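Local coordinates for protein enoyl-CoA hydratase (Mycobacterium thermoresistibile, PDB 3T3W) that probably acts as an enoyl-CoA hydratase of the crotonase family, adding water to the double bond of enoyl-CoA thioesters in lipid metabolism, at residues 128-133 against 150-155; 169-174 against 192-197; 30-35 against 67-72. One frame throughout, in Å; residues are numbered along the deposited sequence.

Contact 1: 128-133 against 150-155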
ATOM      1  N   CYS F 128     -17.061  18.059  21.420  1.00  9.99           N
ATOM      2  CA  CYS F 128     -16.169  18.137  20.281  1.00  9.63           C
ATOM      3  C   CYS F 128     -16.960  17.422  19.186  1.00  9.35           C
ATOM      4  O   CYS F 128     -17.052  16.193  19.201  1.00  8.61           O
ATOM      5  CB  CYS F 128     -14.844  17.435  20.539  1.00  9.28           C
ATOM      6  SG  CYS F 128     -13.769  17.480  19.087  1.00  9.84           S
ATOM      7  N   ILE F 129     -17.570  18.217  18.324  1.00  8.90           N
ATOM      8  CA  ILE F 129     -18.533  17.722  17.306  1.00  9.04           C
ATOM      9  C   ILE F 129     -18.009  17.969  15.903  1.00  8.86           C
ATOM     10  O   ILE F 129     -17.670  19.089  15.547  1.00  8.57           O
ATOM     11  CB  ILE F 129     -19.880  18.462  17.420  1.00  9.53           C
ATOM     12  CG1 ILE F 129     -20.485  18.279  18.832  1.00 10.20           C
ATOM     13  CG2 ILE F 129     -20.886  17.939  16.390  1.00  9.55           C
ATOM     14  CD1 ILE F 129     -21.663  19.210  19.125  1.00 11.17           C
ATOM     15  N   SER F 130     -18.008  16.923  15.092  1.00  8.64           N
ATOM     16  CA  SER F 130     -17.757  16.988  13.668  1.00  8.65           C
ATOM     17  C   SER F 130     -16.489  17.772  13.300  1.00  8.84           C
ATOM     18  O   SER F 130     -15.381  17.295  13.531  1.00  8.69           O
ATOM     19  CB  SER F 130     -19.011  17.491  12.979  1.00  8.73           C
ATOM     20  OG  SER F 130     -20.076  16.533  12.966  1.00  8.80           O
ATOM     21  N   GLY F 131     -16.623  18.977  12.766  1.00  9.03           N
ATOM     22  CA  GLY F 131     -15.418  19.783  12.474  1.00  9.21           C
ATOM     23  C   GLY F 131     -14.484  20.010  13.662  1.00  9.02           C
ATOM     24  O   GLY F 131     -13.315  20.303  13.471  1.00 10.35           O
ATOM     25  N   GLY F 132     -14.970  19.955  14.894  1.00  8.92           N
ATOM     26  CA  GLY F 132     -14.088  19.952  16.074  1.00  8.69           C
ATOM     27  C   GLY F 132     -12.947  18.914  15.998  1.00  8.34           C
ATOM     28  O   GLY F 132     -11.803  19.145  16.457  1.00  8.00           O
ATOM     29  N   LEU F 133     -13.262  17.769  15.412  1.00  8.19           N
ATOM     30  CA  LEU F 133     -12.295  16.681  15.253  1.00  7.49           C
ATOM     31  C   LEU F 133     -11.146  17.072  14.344  1.00  7.57           C
ATOM     32  O   LEU F 133     -10.029  16.541  14.464  1.00  7.49           O
ATOM     33  CB  LEU F 133     -13.005  15.437  14.718  1.00  7.46           C
ATOM     34  CG  LEU F 133     -14.103  14.898  15.662  1.00  7.59           C
ATOM     35  CD1 LEU F 133     -15.022  13.959  14.909  1.00  7.42           C
ATOM     36  CD2 LEU F 133     -13.439  14.184  16.864  1.00  7.52           C
ATOM     37  N   PHE F 150     -17.489  13.270  22.230  1.00  9.78           N
ATOM     38  CA  PHE F 150     -16.990  13.315  20.857  1.00  9.40           C
ATOM     39  C   PHE F 150     -18.017  12.724  19.927  1.00  9.32           C
ATOM     40  O   PHE F 150     -18.543  11.639  20.191  1.00  9.56           O
ATOM     41  CB  PHE F 150     -15.704  12.501  20.713  1.00  9.15           C
ATOM     42  CG  PHE F 150     -14.536  13.042  21.479  1.00  9.50           C
ATOM     43  CD1 PHE F 150     -13.653  13.940  20.901  1.00  9.57           C
ATOM     44  CD2 PHE F 150     -14.303  12.650  22.780  1.00 10.13           C
ATOM     45  CE1 PHE F 150     -12.539  14.395  21.590  1.00  9.91           C
ATOM     46  CE2 PHE F 150     -13.183  13.122  23.483  1.00 10.41           C
ATOM     47  CZ  PHE F 150     -12.311  14.019  22.899  1.00  9.70           C
ATOM     48  N   SER F 151     -18.288  13.397  18.801  1.00  9.29           N
ATOM     49  CA  SER F 151     -19.294  12.874  17.861  1.00  8.98           C
ATOM     50  C   SER F 151     -19.049  13.420  16.458  1.00  8.57           C
ATOM     51  O   SER F 151     -18.353  14.422  16.302  1.00  8.42           O
ATOM     52  CB  SER F 151     -20.729  13.235  18.350  1.00  9.85           C
ATOM     53  OG  SER F 151     -20.945  14.651  18.271  1.00  9.94           O
ATOM     54  N   ASP F 152     -19.609  12.734  15.466  1.00  8.49           N
ATOM     55  CA  ASP F 152     -19.687  13.271  14.118  1.00  8.40           C
ATOM     56  C   ASP F 152     -21.018  12.872  13.505  1.00  8.89           C
ATOM     57  O   ASP F 152     -21.062  11.878  12.790  1.00  8.73           O
ATOM     58  CB  ASP F 152     -18.531  12.796  13.258  1.00  7.95           C
ATOM     59  CG  ASP F 152     -18.535  13.413  11.885  1.00  8.03           C
ATOM     60  OD1 ASP F 152     -19.398  14.328  11.641  1.00  8.16           O
ATOM     61  OD2 ASP F 152     -17.724  12.940  11.045  1.00  7.90           O
ATOM     62  N   PRO F 153     -22.084  13.666  13.768  1.00  9.70           N
ATOM     63  CA  PRO F 153     -23.416  13.360  13.249  1.00 10.02           C
ATOM     64  C   PRO F 153     -23.746  13.896  11.849  1.00 10.26           C
ATOM     65  O   PRO F 153     -24.957  14.093  11.530  1.00 11.13           O
ATOM     66  CB  PRO F 153     -24.335  13.981  14.294  1.00 10.67           C
ATOM     67  CG  PRO F 153     -23.579  15.121  14.841  1.00 10.84           C
ATOM     68  CD  PRO F 153     -22.122  14.738  14.787  1.00 10.06           C
ATOM     69  N   VAL F 154     -22.748  14.106  10.993  1.00  9.98           N
ATOM     70  CA  VAL F 154     -23.030  14.727   9.673  1.00 10.67           C
ATOM     71  C   VAL F 154     -23.775  13.856   8.700  1.00 10.28           C
ATOM     72  O   VAL F 154     -24.283  14.372   7.721  1.00 10.21           O
ATOM     73  CB  VAL F 154     -21.782  15.298   8.928  1.00 11.43           C
ATOM     74  CG1 VAL F 154     -21.234  16.492   9.665  1.00 13.66           C
ATOM     75  CG2 VAL F 154     -20.742  14.227   8.651  1.00 10.89           C
ATOM     76  N   VAL F 155     -23.933  12.547   8.982  1.00 10.45           N
ATOM     77  CA  VAL F 155     -24.777  11.695   8.117  1.00 10.90           C
ATOM     78  C   VAL F 155     -26.200  12.275   8.043  1.00 11.90           C
ATOM     79  O   VAL F 155     -26.849  12.226   6.967  1.00 12.15           O
ATOM     80  CB  VAL F 155     -24.745  10.197   8.550  1.00 11.20           C
ATOM     81  CG1 VAL F 155     -25.942   9.404   8.011  1.00 11.20           C
ATOM     82  CG2 VAL F 155     -23.413   9.532   8.110  1.00 11.01           C
TER

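Contact 2: 169-174 against 192-197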
ATOM      1  N   TRP F 169      -8.835   5.394  11.583  1.00  6.59           N
ATOM      2  CA  TRP F 169      -7.503   5.329  12.184  1.00  7.07           C
ATOM      3  C   TRP F 169      -7.559   5.478  13.683  1.00  7.46           C
ATOM      4  O   TRP F 169      -6.806   4.808  14.423  1.00  8.41           O
ATOM      5  CB  TRP F 169      -6.662   6.458  11.613  1.00  6.72           C
ATOM      6  CG  TRP F 169      -6.490   6.359  10.113  1.00  6.56           C
ATOM      7  CD1 TRP F 169      -7.282   6.929   9.152  1.00  6.39           C
ATOM      8  CD2 TRP F 169      -5.492   5.575   9.402  1.00  6.49           C
ATOM      9  NE1 TRP F 169      -6.850   6.591   7.901  1.00  6.49           N
ATOM     10  CE2 TRP F 169      -5.780   5.741   7.982  1.00  6.45           C
ATOM     11  CE3 TRP F 169      -4.426   4.761   9.787  1.00  6.85           C
ATOM     12  CZ2 TRP F 169      -4.992   5.170   7.012  1.00  6.59           C
ATOM     13  CZ3 TRP F 169      -3.616   4.186   8.786  1.00  6.86           C
ATOM     14  CH2 TRP F 169      -3.908   4.373   7.429  1.00  6.91           C
ATOM     15  N   GLU F 170      -8.466   6.317  14.150  1.00  7.66           N
ATOM     16  CA  GLU F 170      -8.539   6.711  15.573  1.00  8.52           C
ATOM     17  C   GLU F 170      -9.394   5.768  16.425  1.00  8.56           C
ATOM     18  O   GLU F 170      -9.091   5.515  17.596  1.00  8.61           O
ATOM     19  CB  GLU F 170      -9.084   8.126  15.665  1.00  8.72           C
ATOM     20  CG  GLU F 170      -8.174   9.170  15.047  1.00  9.41           C
ATOM     21  CD  GLU F 170      -6.985   9.577  15.897  1.00 10.14           C
ATOM     22  OE1 GLU F 170      -6.911   9.196  17.097  1.00 10.03           O
ATOM     23  OE2 GLU F 170      -6.158  10.349  15.354  1.00 10.57           O
ATOM     24  N   LEU F 171     -10.459   5.261  15.821  1.00  8.17           N
ATOM     25  CA  LEU F 171     -11.492   4.486  16.504  1.00  8.24           C
ATOM     26  C   LEU F 171     -11.532   3.003  16.137  1.00  8.23           C
ATOM     27  O   LEU F 171     -12.150   2.206  16.863  1.00  8.76           O
ATOM     28  CB  LEU F 171     -12.856   5.122  16.227  1.00  7.97           C
ATOM     29  CG  LEU F 171     -13.036   6.591  16.557  1.00  8.07           C
ATOM     30  CD1 LEU F 171     -14.367   7.130  15.989  1.00  8.40           C
ATOM     31  CD2 LEU F 171     -12.951   6.830  18.067  1.00  7.93           C
ATOM     32  N   GLY F 172     -10.896   2.648  15.027  1.00  7.80           N
ATOM     33  CA  GLY F 172     -11.101   1.360  14.372  1.00  8.05           C
ATOM     34  C   GLY F 172     -12.353   1.431  13.480  1.00  7.66           C
ATOM     35  O   GLY F 172     -13.253   2.272  13.713  1.00  7.54           O
ATOM     36  N   PRO F 173     -12.469   0.524  12.505  1.00  7.65           N
ATOM     37  CA  PRO F 173     -13.555   0.635  11.525  1.00  7.76           C
ATOM     38  C   PRO F 173     -14.946   0.382  12.094  1.00  7.61           C
ATOM     39  O   PRO F 173     -15.905   1.055  11.681  1.00  7.09           O
ATOM     40  CB  PRO F 173     -13.190  -0.423  10.467  1.00  8.03           C
ATOM     41  CG  PRO F 173     -12.235  -1.368  11.182  1.00  8.47           C
ATOM     42  CD  PRO F 173     -11.473  -0.482  12.096  1.00  8.39           C
ATOM     43  N   ARG F 174     -15.071  -0.569  13.017  1.00  7.64           N
ATOM     44  CA  ARG F 174     -16.414  -0.912  13.510  1.00  7.88           C
ATOM     45  C   ARG F 174     -16.976   0.233  14.347  1.00  8.17           C
ATOM     46  O   ARG F 174     -18.175   0.560  14.227  1.00  8.15           O
ATOM     47  CB  ARG F 174     -16.380  -2.224  14.287  1.00  8.25           C
ATOM     48  CG  ARG F 174     -16.194  -3.419  13.345  1.00  8.28           C
ATOM     49  CD  ARG F 174     -16.345  -4.748  14.030  1.00  8.46           C
ATOM     50  NE  ARG F 174     -16.049  -5.834  13.076  1.00  8.57           N
ATOM     51  CZ  ARG F 174     -16.887  -6.262  12.142  1.00  8.37           C
ATOM     52  NH1 ARG F 174     -18.094  -5.755  12.055  1.00  8.72           N
ATOM     53  NH2 ARG F 174     -16.531  -7.216  11.304  1.00  8.54           N
ATOM     54  N   ALA F 192     -10.864   6.909  25.017  1.00 11.69           N
ATOM     55  CA  ALA F 192      -9.581   6.494  25.577  1.00 12.05           C
ATOM     56  C   ALA F 192      -9.328   4.970  25.316  1.00 12.24           C
ATOM     57  O   ALA F 192      -8.193   4.567  25.080  1.00 12.01           O
ATOM     58  CB  ALA F 192      -9.530   6.798  27.098  1.00 12.27           C
ATOM     59  N   GLN F 193     -10.388   4.160  25.324  1.00 12.88           N
ATOM     60  CA  GLN F 193     -10.261   2.708  25.109  0.50 13.72           C
ATOM     61  C   GLN F 193      -9.753   2.367  23.705  1.00 13.04           C
ATOM     62  O   GLN F 193      -9.099   1.331  23.504  1.00 13.52           O
ATOM     63  CB  GLN F 193     -11.594   2.001  25.341  0.50 15.23           C
ATOM     64  CG  GLN F 193     -12.054   1.944  26.776  0.50 17.10           C
ATOM     65  CD  GLN F 193     -13.405   1.262  26.933  0.50 18.99           C
ATOM     66  OE1 GLN F 193     -14.364   1.526  26.179  0.50 20.86           O
ATOM     67  NE2 GLN F 193     -13.500   0.394  27.918  0.50 20.49           N
ATOM     68  N   THR F 194     -10.053   3.221  22.716  1.00 11.81           N
ATOM     69  CA  THR F 194      -9.601   2.998  21.345  1.00 11.67           C
ATOM     70  C   THR F 194      -8.195   3.542  21.111  1.00 12.19           C
ATOM     71  O   THR F 194      -7.582   3.230  20.099  1.00 12.86           O
ATOM     72  CB  THR F 194     -10.538   3.652  20.286  1.00 11.63           C
ATOM     73  OG1 THR F 194     -10.379   5.086  20.307  1.00 11.39           O
ATOM     74  CG2 THR F 194     -12.019   3.308  20.520  1.00 11.83           C
ATOM     75  N   GLY F 195      -7.719   4.372  22.030  1.00 12.09           N
ATOM     76  CA  GLY F 195      -6.419   5.015  21.922  1.00 12.35           C
ATOM     77  C   GLY F 195      -6.447   6.424  21.356  1.00 11.66           C
ATOM     78  O   GLY F 195      -5.402   7.119  21.358  1.00 13.35           O
ATOM     79  N   MET F 196      -7.626   6.874  20.906  1.00 10.10           N
ATOM     80  CA  MET F 196      -7.778   8.195  20.347  1.00  9.73           C
ATOM     81  C   MET F 196      -7.428   9.292  21.393  1.00  9.98           C
ATOM     82  O   MET F 196      -6.916  10.342  21.072  1.00  9.47           O
ATOM     83  CB  MET F 196      -9.212   8.393  19.853  1.00  9.97           C
ATOM     84  CG  MET F 196      -9.503   9.845  19.540  1.00 10.36           C
ATOM     85  SD  MET F 196     -11.091  10.048  18.750  1.00 10.74           S
ATOM     86  CE  MET F 196     -11.505  11.721  19.292  1.00 11.38           C
ATOM     87  N   VAL F 197      -7.794   9.052  22.637  1.00 10.53           N
ATOM     88  CA  VAL F 197      -7.449   9.929  23.757  1.00 10.35           C
ATOM     89  C   VAL F 197      -6.336   9.243  24.571  1.00 11.13           C
ATOM     90  O   VAL F 197      -6.459   8.059  24.948  1.00 11.93           O
ATOM     91  CB  VAL F 197      -8.727  10.258  24.590  1.00 11.44           C
ATOM     92  CG1 VAL F 197      -8.379  10.721  26.000  1.00 11.86           C
ATOM     93  CG2 VAL F 197      -9.591  11.292  23.825  1.00 10.37           C
TER

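Contact 3: 30-35 against 67-72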
ATOM      1  N   ILE F  30       6.657  26.575  25.555  1.00 13.86           N
ATOM      2  CA  ILE F  30       5.326  26.033  25.168  1.00 13.48           C
ATOM      3  C   ILE F  30       4.579  27.165  24.493  1.00 13.01           C
ATOM      4  O   ILE F  30       4.479  28.241  25.064  1.00 13.92           O
ATOM      5  CB  ILE F  30       4.531  25.555  26.415  1.00 13.73           C
ATOM      6  CG1 ILE F  30       5.279  24.435  27.145  1.00 13.70           C
ATOM      7  CG2 ILE F  30       3.127  25.065  25.985  1.00 13.35           C
ATOM      8  CD1 ILE F  30       4.757  24.154  28.542  1.00 14.43           C
ATOM      9  N   ALA F  31       4.041  26.921  23.297  1.00 12.27           N
ATOM     10  CA  ALA F  31       3.092  27.837  22.652  1.00 11.89           C
ATOM     11  C   ALA F  31       1.718  27.319  22.949  1.00 11.53           C
ATOM     12  O   ALA F  31       1.391  26.185  22.564  1.00 10.91           O
ATOM     13  CB  ALA F  31       3.294  27.863  21.134  1.00 11.69           C
ATOM     14  N   THR F  32       0.917  28.127  23.638  1.00 11.50           N
ATOM     15  CA  THR F  32      -0.451  27.757  23.922  1.00 11.42           C
ATOM     16  C   THR F  32      -1.390  28.540  22.990  1.00 11.55           C
ATOM     17  O   THR F  32      -1.403  29.796  23.009  1.00 11.29           O
ATOM     18  CB  THR F  32      -0.818  28.038  25.383  1.00 11.70           C
ATOM     19  OG1 THR F  32       0.134  27.349  26.222  1.00 12.15           O
ATOM     20  CG2 THR F  32      -2.234  27.560  25.664  1.00 11.89           C
ATOM     21  N   ILE F  33      -2.113  27.784  22.162  1.00 10.87           N
ATOM     22  CA  ILE F  33      -3.053  28.331  21.198  1.00 10.79           C
ATOM     23  C   ILE F  33      -4.453  28.063  21.756  1.00 10.95           C
ATOM     24  O   ILE F  33      -4.852  26.906  21.930  1.00 10.40           O
ATOM     25  CB  ILE F  33      -2.930  27.626  19.820  1.00 10.22           C
ATOM     26  CG1 ILE F  33      -1.498  27.723  19.266  1.00 10.38           C
ATOM     27  CG2 ILE F  33      -3.969  28.164  18.831  1.00 10.14           C
ATOM     28  CD1 ILE F  33      -1.204  26.929  17.993  1.00 10.04           C
ATOM     29  N   THR F  34      -5.201  29.131  22.024  1.00 11.13           N
ATOM     30  CA  THR F  34      -6.520  29.021  22.591  1.00 11.20           C
ATOM     31  C   THR F  34      -7.624  29.455  21.626  1.00 11.04           C
ATOM     32  O   THR F  34      -7.588  30.581  21.108  1.00 11.16           O
ATOM     33  CB  THR F  34      -6.642  29.875  23.877  1.00 11.95           C
ATOM     34  OG1 THR F  34      -5.741  29.375  24.864  1.00 11.75           O
ATOM     35  CG2 THR F  34      -8.088  29.827  24.420  1.00 11.80           C
ATOM     36  N   LEU F  35      -8.598  28.572  21.395  1.00 10.93           N
ATOM     37  CA  LEU F  35      -9.836  28.915  20.699  1.00 11.33           C
ATOM     38  C   LEU F  35     -10.660  29.794  21.611  1.00 12.30           C
ATOM     39  O   LEU F  35     -11.062  29.373  22.676  1.00 12.57           O
ATOM     40  CB  LEU F  35     -10.623  27.664  20.337  1.00 11.24           C
ATOM     41  CG  LEU F  35      -9.884  26.543  19.586  1.00 11.00           C
ATOM     42  CD1 LEU F  35     -10.878  25.391  19.317  1.00 11.30           C
ATOM     43  CD2 LEU F  35      -9.235  27.080  18.320  1.00 10.95           C
ATOM     44  N   VAL F  67       7.054  22.783  22.227  1.00 11.77           N
ATOM     45  CA  VAL F  67       5.775  22.035  22.253  1.00 10.70           C
ATOM     46  C   VAL F  67       4.618  23.006  22.056  1.00 10.71           C
ATOM     47  O   VAL F  67       4.640  24.141  22.558  1.00 10.49           O
ATOM     48  CB  VAL F  67       5.608  21.290  23.618  1.00 10.82           C
ATOM     49  CG1 VAL F  67       4.296  20.507  23.731  1.00 10.39           C
ATOM     50  CG2 VAL F  67       6.775  20.305  23.851  1.00 10.97           C
ATOM     51  N   ILE F  68       3.592  22.523  21.378  1.00 10.14           N
ATOM     52  CA  ILE F  68       2.382  23.273  21.103  1.00  9.89           C
ATOM     53  C   ILE F  68       1.243  22.642  21.880  1.00  9.96           C
ATOM     54  O   ILE F  68       1.035  21.411  21.836  1.00  9.70           O
ATOM     55  CB  ILE F  68       2.055  23.244  19.604  1.00 10.07           C
ATOM     56  CG1 ILE F  68       3.204  23.920  18.822  1.00 10.12           C
ATOM     57  CG2 ILE F  68       0.669  23.881  19.334  1.00 10.74           C
ATOM     58  CD1 ILE F  68       3.237  23.727  17.305  1.00  9.81           C
ATOM     59  N   VAL F  69       0.503  23.488  22.580  1.00  9.51           N
ATOM     60  CA  VAL F  69      -0.725  23.099  23.245  1.00  9.53           C
ATOM     61  C   VAL F  69      -1.908  23.804  22.577  1.00  9.60           C
ATOM     62  O   VAL F  69      -1.892  25.026  22.445  1.00  9.63           O
ATOM     63  CB  VAL F  69      -0.697  23.425  24.758  1.00  9.93           C
ATOM     64  CG1 VAL F  69      -2.111  23.232  25.396  1.00  9.92           C
ATOM     65  CG2 VAL F  69       0.360  22.608  25.483  1.00 10.01           C
ATOM     66  N   LEU F  70      -2.925  23.025  22.175  1.00  9.34           N
ATOM     67  CA  LEU F  70      -4.181  23.565  21.633  1.00  9.46           C
ATOM     68  C   LEU F  70      -5.280  23.339  22.672  1.00  9.67           C
ATOM     69  O   LEU F  70      -5.522  22.197  23.108  1.00  9.85           O
ATOM     70  CB  LEU F  70      -4.564  22.877  20.331  1.00  8.95           C
ATOM     71  CG  LEU F  70      -5.920  23.296  19.731  1.00  9.21           C
ATOM     72  CD1 LEU F  70      -5.798  24.748  19.217  1.00  9.07           C
ATOM     73  CD2 LEU F  70      -6.272  22.284  18.630  1.00  9.05           C
ATOM     74  N   ARG F  71      -5.912  24.432  23.074  1.00  9.93           N
ATOM     75  CA  ARG F  71      -6.982  24.405  24.056  1.00 10.38           C
ATOM     76  C   ARG F  71      -8.097  25.363  23.645  1.00 10.30           C
ATOM     77  O   ARG F  71      -8.002  26.064  22.637  1.00  9.98           O
ATOM     78  CB  ARG F  71      -6.451  24.752  25.447  1.00 11.12           C
ATOM     79  CG  ARG F  71      -5.839  26.149  25.563  1.00 11.88           C
ATOM     80  CD  ARG F  71      -5.322  26.550  26.939  1.00 13.59           C
ATOM     81  NE  ARG F  71      -6.405  26.538  27.907  1.00 14.26           N
ATOM     82  CZ  ARG F  71      -7.283  27.538  28.061  1.00 15.63           C
ATOM     83  NH1 ARG F  71      -7.218  28.649  27.317  1.00 15.30           N
ATOM     84  NH2 ARG F  71      -8.252  27.418  28.953  1.00 16.48           N
ATOM     85  N   ALA F  72      -9.147  25.427  24.446  1.00 10.74           N
ATOM     86  CA  ALA F  72     -10.352  26.176  24.077  1.00 10.98           C
ATOM     87  C   ALA F  72     -10.998  26.760  25.332  1.00 12.00           C
ATOM     88  O   ALA F  72     -11.093  26.069  26.358  1.00 12.14           O
ATOM     89  CB  ALA F  72     -11.340  25.285  23.359  1.00 11.14           C
TER

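Contact 1: 128-133 against 150-155
The turn of the crotonase fold that leads from a short strand into a helix N-terminus is held here against a neighbouring strand end, with Ser-130 facing Asp-152 and Cys-128 facing Phe-150. In crotonases this turn supplies one of the oxyanion-hole amides, and a similar role is plausible in this protein. Strands 127-129 and 149-151 run parallel, pairing Cys-128 with Phe-150 and Ile-129 with Ser-151. Two backbone bonds join them: Ser-151 N gives to Cys-128 O at 3.1 Å, and Ser-130 N reaches Ser-151 O at 2.8 Å in a nearly straight bond (174°). Beyond the strands the chain bends sharply, and Gly-132 N and Leu-133 N turn back to bond Ile-129 O and Ser-130 O.

On one face of the small sheet, Cys-128 lays CB against CD1 of Phe-150 at 3.7 Å; its SG, anti to the backbone N (chi1 178°), makes an oblique sulfur-aromatic contact with the same ring. Leu-133 CD2 comes to the ring edge at CD1, while its other methyl, CD1, packs on Ser-151 O and on Asp-152 CB. The other face carries Ile-129, whose CG2 meets Pro-153 CD at 3.8 Å, the two side chains crossing at about a right angle.

Asp-152 links the turn to its surroundings. Its OD2 is hydrogen-bonded to both Val-162 N and His-167 NE2, which should fix the rotation of the carboxylate. Pro-153 CD and Val-154 CG1 also close around the Ser-130 hydroxyl, and the side chain of Val-154 lies about 8 Å from the bound zinc. Ser-130 OG gives its proton to Asp-152 OD1 at 2.7 Å, arriving on the anti side of that oxygen and 32° out of the carboxylate plane.

Contact 2: 169-174 against 192-197
Glu-170, Met-196 and Leu-171 carry this packing of two helix ends, helix 167-171 against the Schellman motif in which Gly-195 closes helix 188-194. The chain of Met-196, with CG anti to the backbone N (chi1 168°) and extended beyond it, crosses that of Glu-170 at about a right angle. The Glu-170 chain is bent at chi2 (-78°); its OE1 lies 3.5 Å from Met-196 CA and 3.6 Å from Met-196 CG. The main charged partner of this glutamate is not in the contact: OE2 forms a salt bridge with Arg-174 NH2 of the third subunit, while this chain's own Arg-174 makes the equivalent bridge to Glu-170 of the second subunit. The helix ends joined here therefore also lie at the subunit interfaces.

Leu-171 lies side by side with Met-196, pointing the same way, and places CD2 3.8 Å from its SD. Thr-194 points toward helix 167-171, its CG2 3.8 Å from Leu-171 O. Its hydroxyl has two acceptors for one proton, Val-191 O within its own helix and, across the contact, Glu-170 O at 3.0 Å from OG1.

Contact 3: 30-35 against 67-72
Thr-34 and Arg-71 lie side by side and point the same way, rising from one face of two paired strands. Chi1 (61°) puts CG of Arg-71 between N and the carbonyl carbon, close to Thr-34 OG1; further along, the chain bends at chi3. Thr-32 CG2 touches Arg-71 CD at 3.5 Å. Further out, NH1 donates to Thr-34 OG1 at 3.0 Å, with the oxygen at the guanidinium edge, near its plane. NH1 also bonds Asn-73 OD1, and NE is held in a salt bridge by Asp-207, the strongest polar partner of the arginine, so NE and NH1 both have polar partners.

At the other end of this face, Ile-30 CG2 meets Val-69 CG2 at 3.7 Å, the two side chains crossing obliquely under helix 206-217. The two strands, 30-35 and 67-72, belong to a beta-alpha-beta crossover through helix 46-61, within the main sheet of the crotonase fold. They run parallel, the axes of the two six-residue segments inclined at 24°, and five backbone bonds tie them from Ala-31 N to Leu-35 N; the one from Ile-33 N to Val-69 O measures 2.8 Å.

The opposite face turns to the crossover helix, where Leu-52 and Ala-55 cover Ile-33. There Ile-33 splits its branches: CD1 reaches Ile-68 CG2 at 3.8 Å, whereas CG2, anti to the backbone N, meets Leu-70 CD1 at 3.9 Å. Leu-35 CB packs against Ala-72 CB, also at 3.9 Å.

How the contacts relate
Along the chain the contacts follow in series: contact 3 closes first, then contact 1, then contact 2. Contact 3 lies in the six-stranded main sheet, contact 1 in the separate three-stranded sheet on the opposite side of the chain's centre; their centres are 21 Å apart and their nearest atoms about 7 Å. Contacts 2 and 3 do not touch either, with centres 23 Å apart. Contacts 1 and 2 do meet, at centres 15 Å apart: Met-196 CE packs on Phe-150 CD1 at 3.5 Å and on Leu-133 CD2. The turn of contact 1, which in crotonases contributes to the oxyanion hole, is thus packed directly onto helix ends that reach neighbouring subunits.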